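Local coordinates for alpha-galactosidase (Lactobacillus brevis, PDB 3MI6), which probably catalyses hydrolysis of terminal, non-reducing alpha-D-galactose residues from alpha-galactosides such as galactose oligosaccharides, galactomannans and galactolipids, at residues S700-Y703 and G704-M708; K627-R630 and Q631-Q634; V418-S422 and D423-Q427. All blocks are in the same frame, centred on the assembly; numbering follows the deposited sequence.

Overall arrangement
All three contacts are local, each formed where the chain turns into a helix or helical turn, yet their settings differ. Interaction 1, in the C-terminal domain, is largely buried, and a second subunit packs against it; a carboxylate cap and a small apolar staple join its strand to its helix. Interactions 2 and 3 both belong to the barrel part of the chain. Interaction 2, partly buried between two helices, relies on backbone bonds, aromatic packing and an arginine along a glutamine; it also packs on strand 663-670 of the same C-terminal sheet whose border strand, 702-703, carries interaction 1. Interaction 3, about 44 Å from interaction 2 between centres, is a loop turn closed by a serine, with one side exposed.

Interaction 1: residues S700-Y703 and G704-M708; sequences STYY and GDELM
Glu706 folds back over the first turn of its helix and takes the backbone NH of Tyr703 on its carboxylate. The bond from Tyr703 N to Glu706 OE2 is 2.8 Å long and nearly straight at 168°, but the NH comes from well above the carboxylate plane. Glu706 reaches it with CG beside its own backbone N (chi1 -72°) and an extended chain beyond. The same OE2 lies at the edge of the Tyr703 ring, 3.5 Å from Tyr703 CD1, while Glu706 OE1 faces the edge of the other ring, 3.7 Å from Tyr702 CD2. Tyr703 is the N-cap, so this is the half of a capping box in which the third helical residue accepts from the cap. Tyr703 O closes the turn, taking Leu707 N at 3.2 Å and, weakly, Glu706 N.

Tyr702 and Leu707 flank the turn as a hydrophobic staple, one residue before the cap meeting the fourth residue of the helix. Tyr702 CB rests on Leu707 CG at 3.6 Å, and Leu707 CD2 comes within 3.8 Å of Tyr702 CG; the two side chains are roughly perpendicular. Tyr702 OH is hydrogen-bonded to Asp698.

Asp705 OD1 approaches Tyr703 CB, but its hydrogen bond is to His41 of the second subunit, whose ring stacks on Tyr703; Gln43 of that subunit also binds Glu706 OE2. Strand 702-703 pairs antiparallel with strand 692-695 at the border of the C-terminal sheet, and helix 704-710 leaves directly from its end, with Leu707 turned onto Ile695 of that neighbouring strand.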
loop_
_atom_site.group_PDB
_atom_site.type_symbol
_atom_site.label_atom_id
_atom_site.label_comp_id
_atom_site.label_asym_id
_atom_site.label_seq_id
_atom_site.Cartn_x
_atom_site.Cartn_y
_atom_site.Cartn_z
ATOM N N SER D 700 -26.658 -7.654 -33.138
ATOM C CA SER D 700 -25.386 -8.316 -33.406
ATOM C C SER D 700 -25.226 -9.638 -32.667
ATOM O O SER D 700 -25.890 -9.907 -31.671
ATOM C CB SER D 700 -24.205 -7.405 -33.047
ATOM O OG SER D 700 -24.152 -6.269 -33.889
ATOM N N THR D 701 -24.317 -10.460 -33.165
ATOM C CA THR D 701 -24.003 -11.716 -32.520
ATOM C C THR D 701 -22.529 -11.724 -32.081
ATOM O O THR D 701 -21.648 -11.240 -32.786
ATOM C CB THR D 701 -24.417 -12.922 -33.409
ATOM O OG1 THR D 701 -23.285 -13.456 -34.100
ATOM C CG2 THR D 701 -25.469 -12.482 -34.420
ATOM N N TYR D 702 -22.283 -12.242 -30.883
ATOM C CA TYR D 702 -20.966 -12.184 -30.281
ATOM C C TYR D 702 -20.508 -13.584 -29.876
ATOM O O TYR D 702 -21.282 -14.370 -29.321
ATOM C CB TYR D 702 -20.992 -11.272 -29.049
ATOM C CG TYR D 702 -21.463 -9.865 -29.314
ATOM C CD1 TYR D 702 -22.777 -9.501 -29.086
ATOM C CD2 TYR D 702 -20.592 -8.894 -29.795
ATOM C CE1 TYR D 702 -23.223 -8.217 -29.332
ATOM C CE2 TYR D 702 -21.027 -7.602 -30.039
ATOM C CZ TYR D 702 -22.345 -7.270 -29.803
ATOM O OH TYR D 702 -22.793 -5.991 -30.048
ATOM N N TYR D 703 -19.248 -13.899 -30.144
ATOM C CA TYR D 703 -18.652 -15.097 -29.557
ATOM C C TYR D 703 -18.333 -14.886 -28.076
ATOM O O TYR D 703 -17.942 -13.791 -27.645
ATOM C CB TYR D 703 -17.400 -15.527 -30.327
ATOM C CG TYR D 703 -17.720 -16.293 -31.584
ATOM C CD1 TYR D 703 -18.026 -15.638 -32.775
ATOM C CD2 TYR D 703 -17.738 -17.676 -31.581
ATOM C CE1 TYR D 703 -18.329 -16.350 -33.922
ATOM C CE2 TYR D 703 -18.047 -18.392 -32.728
ATOM C CZ TYR D 703 -18.335 -17.726 -33.886
ATOM O OH TYR D 703 -18.626 -18.466 -35.000
ATOM N N GLY D 704 -18.511 -15.946 -27.300
ATOM C CA GLY D 704 -18.196 -15.912 -25.894
ATOM C C GLY D 704 -16.891 -15.194 -25.637
ATOM O O GLY D 704 -16.810 -14.394 -24.708
ATOM N N ASP D 705 -15.865 -15.453 -26.448
ATOM C CA ASP D 705 -14.566 -14.845 -26.168
ATOM C C ASP D 705 -14.469 -13.343 -26.466
ATOM O O ASP D 705 -13.624 -12.651 -25.888
ATOM C CB ASP D 705 -13.386 -15.642 -26.751
ATOM C CG ASP D 705 -13.410 -15.754 -28.271
ATOM O OD1 ASP D 705 -14.331 -15.239 -28.943
ATOM O OD2 ASP D 705 -12.473 -16.381 -28.800
ATOM N N GLU D 706 -15.334 -12.835 -27.344
ATOM C CA GLU D 706 -15.409 -11.389 -27.565
ATOM C C GLU D 706 -15.914 -10.782 -26.270
ATOM O O GLU D 706 -15.331 -9.842 -25.750
ATOM C CB GLU D 706 -16.378 -11.027 -28.693
ATOM C CG GLU D 706 -15.911 -11.363 -30.111
ATOM C CD GLU D 706 -17.052 -11.306 -31.144
ATOM O OE1 GLU D 706 -17.564 -10.194 -31.459
ATOM O OE2 GLU D 706 -17.437 -12.383 -31.642
ATOM N N LEU D 707 -16.993 -11.352 -25.740
ATOM C CA LEU D 707 -17.670 -10.768 -24.603
ATOM C C LEU D 707 -16.851 -10.860 -23.327
ATOM O O LEU D 707 -17.061 -10.077 -22.402
ATOM C CB LEU D 707 -19.018 -11.427 -24.409
ATOM C CG LEU D 707 -19.950 -11.177 -25.586
ATOM C CD1 LEU D 707 -21.247 -11.955 -25.379
ATOM C CD2 LEU D 707 -20.205 -9.671 -25.758
HETATM N N MSE D 708 -15.898 -11.787 -23.297
HETATM C CA MSE D 708 -15.093 -12.044 -22.107
HETATM C C MSE D 708 -13.697 -11.422 -22.113
HETATM O O MSE D 708 -13.151 -11.136 -21.058
HETATM C CB MSE D 708 -14.941 -13.550 -21.890
HETATM C CG MSE D 708 -16.152 -14.211 -21.270
HETATM SE SE MSE D 708 -15.794 -16.084 -20.802
HETATM C CE MSE D 708 -15.572 -16.849 -22.603
#

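Interaction 2: residues K627-R630 and Q631-Q634; sequences KCYR and QLFQ
Arg630 and Gln634, one helical turn apart, lie flank to flank with their ends in one direction. Their contact is made by the aliphatic part of the arginine: Arg630 CG lies 3.5 Å from Gln634 NE2, and Arg630 CD lies 3.6 Å from Gln634 OE1. Arg630 starts with CG opposite its backbone N (chi1 -159°) and bends at chi3, whereas Gln634 stays extended beyond CG. The guanidinium and amide planes are turned 66° apart, with Gln634 NE2 at the guanidinium edge, and each polar end has partners elsewhere. Arg630 forms salt bridges to Glu329 and Glu362, and Gln634 NE2 bonds to Tyr626 OH and to the carbonyl of Arg330.

The chain breaks here between two helices. Tyr629 is the first residue to leave the helical path of 613-628, the helix that follows the last strand of the eight-stranded parallel barrel, and it is also the N-cap of helix 630-635, which leads to the C-terminal antiparallel sheet. Regular helix bonds resume at once: Phe633 N meets Tyr629 O at 3.0 Å, and Gln634 N meets Arg630 O at 2.9 Å, both with N-H...O angles of 168°.

On the aromatic side Tyr629 keeps company with Leu632, which extends next to it on the same heading, with Tyr629 CD1 4.1 Å from Leu632 CD2. Phe633 meets the tyrosine at its root instead, Phe633 CD2 standing 3.9 Å from Tyr629 CB, and its ring meets those of Phe598 and, edge-to-face, Phe599. Ile665, on strand 663-670 of the C-terminal sheet, touches Tyr629, Leu632 and Phe633 alike.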
loop_
_atom_site.group_PDB
_atom_site.type_symbol
_atom_site.label_atom_id
_atom_site.label_comp_id
_atom_site.label_asym_id
_atom_site.label_seq_id
_atom_site.Cartn_x
_atom_site.Cartn_y
_atom_site.Cartn_z
ATOM N N LYS D 627 -39.966 -14.650 -12.778
ATOM C CA LYS D 627 -40.487 -16.010 -12.923
ATOM C C LYS D 627 -39.907 -16.712 -14.160
ATOM O O LYS D 627 -39.529 -17.883 -14.099
ATOM C CB LYS D 627 -42.016 -16.002 -13.006
ATOM C CG LYS D 627 -42.765 -15.670 -11.716
ATOM C CD LYS D 627 -44.272 -15.722 -11.971
ATOM C CE LYS D 627 -45.070 -15.598 -10.700
ATOM N NZ LYS D 627 -46.536 -15.792 -10.945
ATOM N N CYS D 628 -39.853 -15.983 -15.272
ATOM C CA CYS D 628 -39.319 -16.476 -16.547
ATOM C C CYS D 628 -37.911 -17.008 -16.332
ATOM O O CYS D 628 -37.526 -18.013 -16.905
ATOM C CB CYS D 628 -39.321 -15.330 -17.583
ATOM S SG CYS D 628 -39.000 -15.692 -19.385
ATOM N N TYR D 629 -37.146 -16.347 -15.477
ATOM C CA TYR D 629 -35.751 -16.698 -15.330
ATOM C C TYR D 629 -35.437 -17.113 -13.911
ATOM O O TYR D 629 -34.320 -16.910 -13.426
ATOM C CB TYR D 629 -34.859 -15.514 -15.737
ATOM C CG TYR D 629 -34.883 -15.175 -17.210
ATOM C CD1 TYR D 629 -34.141 -15.913 -18.121
ATOM C CD2 TYR D 629 -35.636 -14.115 -17.689
ATOM C CE1 TYR D 629 -34.151 -15.611 -19.473
ATOM C CE2 TYR D 629 -35.652 -13.806 -19.037
ATOM C CZ TYR D 629 -34.905 -14.562 -19.924
ATOM O OH TYR D 629 -34.916 -14.268 -21.268
ATOM N N ARG D 630 -36.410 -17.708 -13.237
ATOM C CA ARG D 630 -36.225 -17.999 -11.826
ATOM C C ARG D 630 -35.111 -19.020 -11.584
ATOM O O ARG D 630 -34.320 -18.860 -10.662
ATOM C CB ARG D 630 -37.539 -18.446 -11.177
ATOM C CG ARG D 630 -37.589 -18.296 -9.657
ATOM C CD ARG D 630 -38.505 -19.345 -9.101
ATOM N NE ARG D 630 -39.825 -18.868 -8.686
ATOM C CZ ARG D 630 -40.940 -18.999 -9.399
ATOM N NH1 ARG D 630 -40.911 -19.564 -10.598
ATOM N NH2 ARG D 630 -42.087 -18.546 -8.913
ATOM N N GLN D 631 -35.047 -20.050 -12.422
ATOM C CA GLN D 631 -34.048 -21.106 -12.276
ATOM C C GLN D 631 -32.630 -20.544 -12.399
ATOM O O GLN D 631 -31.696 -20.946 -11.678
ATOM C CB GLN D 631 -34.295 -22.184 -13.330
ATOM C CG GLN D 631 -33.500 -23.468 -13.150
ATOM C CD GLN D 631 -33.919 -24.257 -11.926
ATOM O OE1 GLN D 631 -35.036 -24.104 -11.444
ATOM N NE2 GLN D 631 -33.021 -25.106 -11.415
ATOM N N LEU D 632 -32.482 -19.600 -13.322
ATOM C CA LEU D 632 -31.208 -18.942 -13.570
ATOM C C LEU D 632 -30.801 -18.063 -12.373
ATOM O O LEU D 632 -29.690 -18.167 -11.847
ATOM C CB LEU D 632 -31.338 -18.107 -14.841
ATOM C CG LEU D 632 -30.086 -17.438 -15.397
ATOM C CD1 LEU D 632 -28.938 -18.431 -15.485
ATOM C CD2 LEU D 632 -30.359 -16.800 -16.757
ATOM N N PHE D 633 -31.729 -17.214 -11.942
ATOM C CA PHE D 633 -31.494 -16.257 -10.869
ATOM C C PHE D 633 -31.208 -16.937 -9.529
ATOM O O PHE D 633 -30.235 -16.635 -8.843
ATOM C CB PHE D 633 -32.706 -15.348 -10.727
ATOM C CG PHE D 633 -32.687 -14.142 -11.632
ATOM C CD1 PHE D 633 -31.597 -13.302 -11.667
ATOM C CD2 PHE D 633 -33.781 -13.832 -12.412
ATOM C CE1 PHE D 633 -31.586 -12.198 -12.474
ATOM C CE2 PHE D 633 -33.774 -12.726 -13.224
ATOM C CZ PHE D 633 -32.677 -11.911 -13.254
ATOM N N GLN D 634 -32.058 -17.879 -9.162
ATOM C CA GLN D 634 -31.895 -18.577 -7.902
ATOM C C GLN D 634 -30.777 -19.627 -7.870
ATOM O O GLN D 634 -30.082 -19.721 -6.871
ATOM C CB GLN D 634 -33.228 -19.184 -7.468
ATOM C CG GLN D 634 -34.306 -18.145 -7.203
ATOM C CD GLN D 634 -35.597 -18.802 -6.785
ATOM O OE1 GLN D 634 -35.714 -20.027 -6.854
ATOM N NE2 GLN D 634 -36.567 -18.012 -6.331
#

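Interaction 3: residues V418-S422 and D423-Q427; sequences VSVDS and DLYQQ
Ser422 and Tyr425 make the close, inner part of this turn. Ser422 O takes the backbone NH of Tyr425 at 2.8 Å, with the donor above the carbonyl plane, and a weak bond from Gln426 N reaches the same oxygen. With chi1 at 82°, Ser422 OG sits between its own N and carbonyl carbon. From there it donates to Ser419 O at 2.8 Å and lies 3.5 Å from Tyr425 N, a long, weak bond. The hydroxyl thus ties the incoming chain to the start of the turn. On this side, too, buried Val418 packs its CG2 on Tyr425 CB at 4.3 Å and also touches Leu432 and Leu449.

The serine's OG bond to the third residue on and its carbonyl bond to the fourth, both weak, fit the pattern of an ST motif, here opening a turn of helical backbone angles at 423-426 that lacks the regular helix bonds. Just before it, Asp421 is the centre of an inverse gamma turn. The loop follows strand 408-413 of the parallel barrel and the short strand 417-418; Ser419's side chain is about 8 Å from that of Arg444, a predicted substrate-binding residue. Asp383 receives the NH of Asp423 and, weakly, that of Leu424.

The outer side is a van der Waals contact, close but bordered by solvent. Exposed Val420 lies along partly exposed Tyr425, with Val420 CG1 3.5 Å from Tyr425 CE2 and Val420 CA over one ring face. Tyr425 CG lies opposite its backbone N (chi1 174°), which brings the ring back along the valine. Beyond Ser422, exposed Gln426 adds CG, 3.3 Å from Ser422 O.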
loop_
_atom_site.group_PDB
_atom_site.type_symbol
_atom_site.label_atom_id
_atom_site.label_comp_id
_atom_site.label_asym_id
_atom_site.label_seq_id
_atom_site.Cartn_x
_atom_site.Cartn_y
_atom_site.Cartn_z
ATOM N N VAL D 418 -39.762 -14.248 24.995
ATOM C CA VAL D 418 -40.865 -14.052 25.942
ATOM C C VAL D 418 -40.929 -12.599 26.439
ATOM O O VAL D 418 -39.929 -12.045 26.901
ATOM C CB VAL D 418 -40.768 -15.039 27.153
ATOM C CG1 VAL D 418 -39.454 -14.846 27.908
ATOM C CG2 VAL D 418 -41.992 -14.921 28.086
ATOM N N SER D 419 -42.098 -11.979 26.305
ATOM C CA SER D 419 -42.357 -10.653 26.864
ATOM C C SER D 419 -42.913 -10.784 28.288
ATOM O O SER D 419 -43.571 -11.770 28.601
ATOM C CB SER D 419 -43.347 -9.894 25.978
ATOM O OG SER D 419 -42.679 -9.059 25.046
ATOM N N VAL D 420 -42.648 -9.811 29.156
ATOM C CA VAL D 420 -43.137 -9.914 30.527
ATOM C C VAL D 420 -44.651 -9.734 30.561
ATOM O O VAL D 420 -45.349 -10.403 31.330
ATOM C CB VAL D 420 -42.472 -8.908 31.489
ATOM C CG1 VAL D 420 -43.021 -9.081 32.890
ATOM C CG2 VAL D 420 -40.970 -9.095 31.502
ATOM N N ASP D 421 -45.159 -8.834 29.726
ATOM C CA ASP D 421 -46.599 -8.745 29.524
ATOM C C ASP D 421 -47.051 -9.885 28.624
ATOM O O ASP D 421 -47.337 -9.669 27.452
ATOM C CB ASP D 421 -47.007 -7.395 28.903
ATOM C CG ASP D 421 -48.532 -7.166 28.926
ATOM O OD1 ASP D 421 -49.251 -7.947 29.598
ATOM O OD2 ASP D 421 -49.012 -6.202 28.281
ATOM N N SER D 422 -47.106 -11.098 29.159
ATOM C CA SER D 422 -47.618 -12.218 28.382
ATOM C C SER D 422 -48.093 -13.407 29.220
ATOM O O SER D 422 -47.453 -13.791 30.197
ATOM C CB SER D 422 -46.573 -12.673 27.362
ATOM O OG SER D 422 -45.622 -13.516 27.967
ATOM N N ASP D 423 -49.213 -13.991 28.806
ATOM C CA ASP D 423 -49.778 -15.184 29.441
ATOM C C ASP D 423 -48.726 -16.242 29.796
ATOM O O ASP D 423 -48.839 -16.927 30.817
ATOM C CB ASP D 423 -50.847 -15.830 28.532
ATOM C CG ASP D 423 -52.145 -15.002 28.433
ATOM O OD1 ASP D 423 -52.188 -13.850 28.939
ATOM O OD2 ASP D 423 -53.125 -15.518 27.838
ATOM N N LEU D 424 -47.720 -16.387 28.940
ATOM C CA LEU D 424 -46.704 -17.413 29.123
ATOM C C LEU D 424 -45.906 -17.095 30.377
ATOM O O LEU D 424 -45.566 -17.983 31.163
ATOM C CB LEU D 424 -45.768 -17.454 27.910
ATOM C CG LEU D 424 -45.182 -18.793 27.460
ATOM C CD1 LEU D 424 -44.020 -18.567 26.493
ATOM C CD2 LEU D 424 -44.725 -19.618 28.633
ATOM N N TYR D 425 -45.606 -15.816 30.561
ATOM C CA TYR D 425 -44.724 -15.417 31.638
ATOM C C TYR D 425 -45.406 -15.703 32.960
ATOM O O TYR D 425 -44.761 -16.047 33.944
ATOM C CB TYR D 425 -44.346 -13.941 31.515
ATOM C CG TYR D 425 -43.538 -13.437 32.682
ATOM C CD1 TYR D 425 -42.222 -13.830 32.863
ATOM C CD2 TYR D 425 -44.097 -12.571 33.608
ATOM C CE1 TYR D 425 -41.482 -13.373 33.937
ATOM C CE2 TYR D 425 -43.374 -12.110 34.680
ATOM C CZ TYR D 425 -42.063 -12.509 34.848
ATOM O OH TYR D 425 -41.341 -12.041 35.932
ATOM N N GLN D 426 -46.726 -15.585 32.967
ATOM C CA GLN D 426 -47.494 -15.766 34.188
ATOM C C GLN D 426 -47.672 -17.248 34.500
ATOM O O GLN D 426 -48.115 -17.606 35.587
ATOM C CB GLN D 426 -48.838 -15.044 34.067
ATOM C CG GLN D 426 -48.740 -13.767 33.229
ATOM C CD GLN D 426 -49.466 -12.581 33.836
ATOM O OE1 GLN D 426 -49.151 -12.150 34.946
ATOM N NE2 GLN D 426 -50.429 -12.030 33.098
ATOM N N GLN D 427 -47.298 -18.100 33.550
ATOM C CA GLN D 427 -47.420 -19.550 33.706
ATOM C C GLN D 427 -46.089 -20.231 34.016
ATOM O O GLN D 427 -46.053 -21.296 34.642
ATOM C CB GLN D 427 -48.029 -20.187 32.450
ATOM C CG GLN D 427 -49.494 -19.866 32.252
ATOM C CD GLN D 427 -50.323 -20.243 33.465
ATOM O OE1 GLN D 427 -51.184 -19.475 33.911
ATOM N NE2 GLN D 427 -50.059 -21.429 34.017
#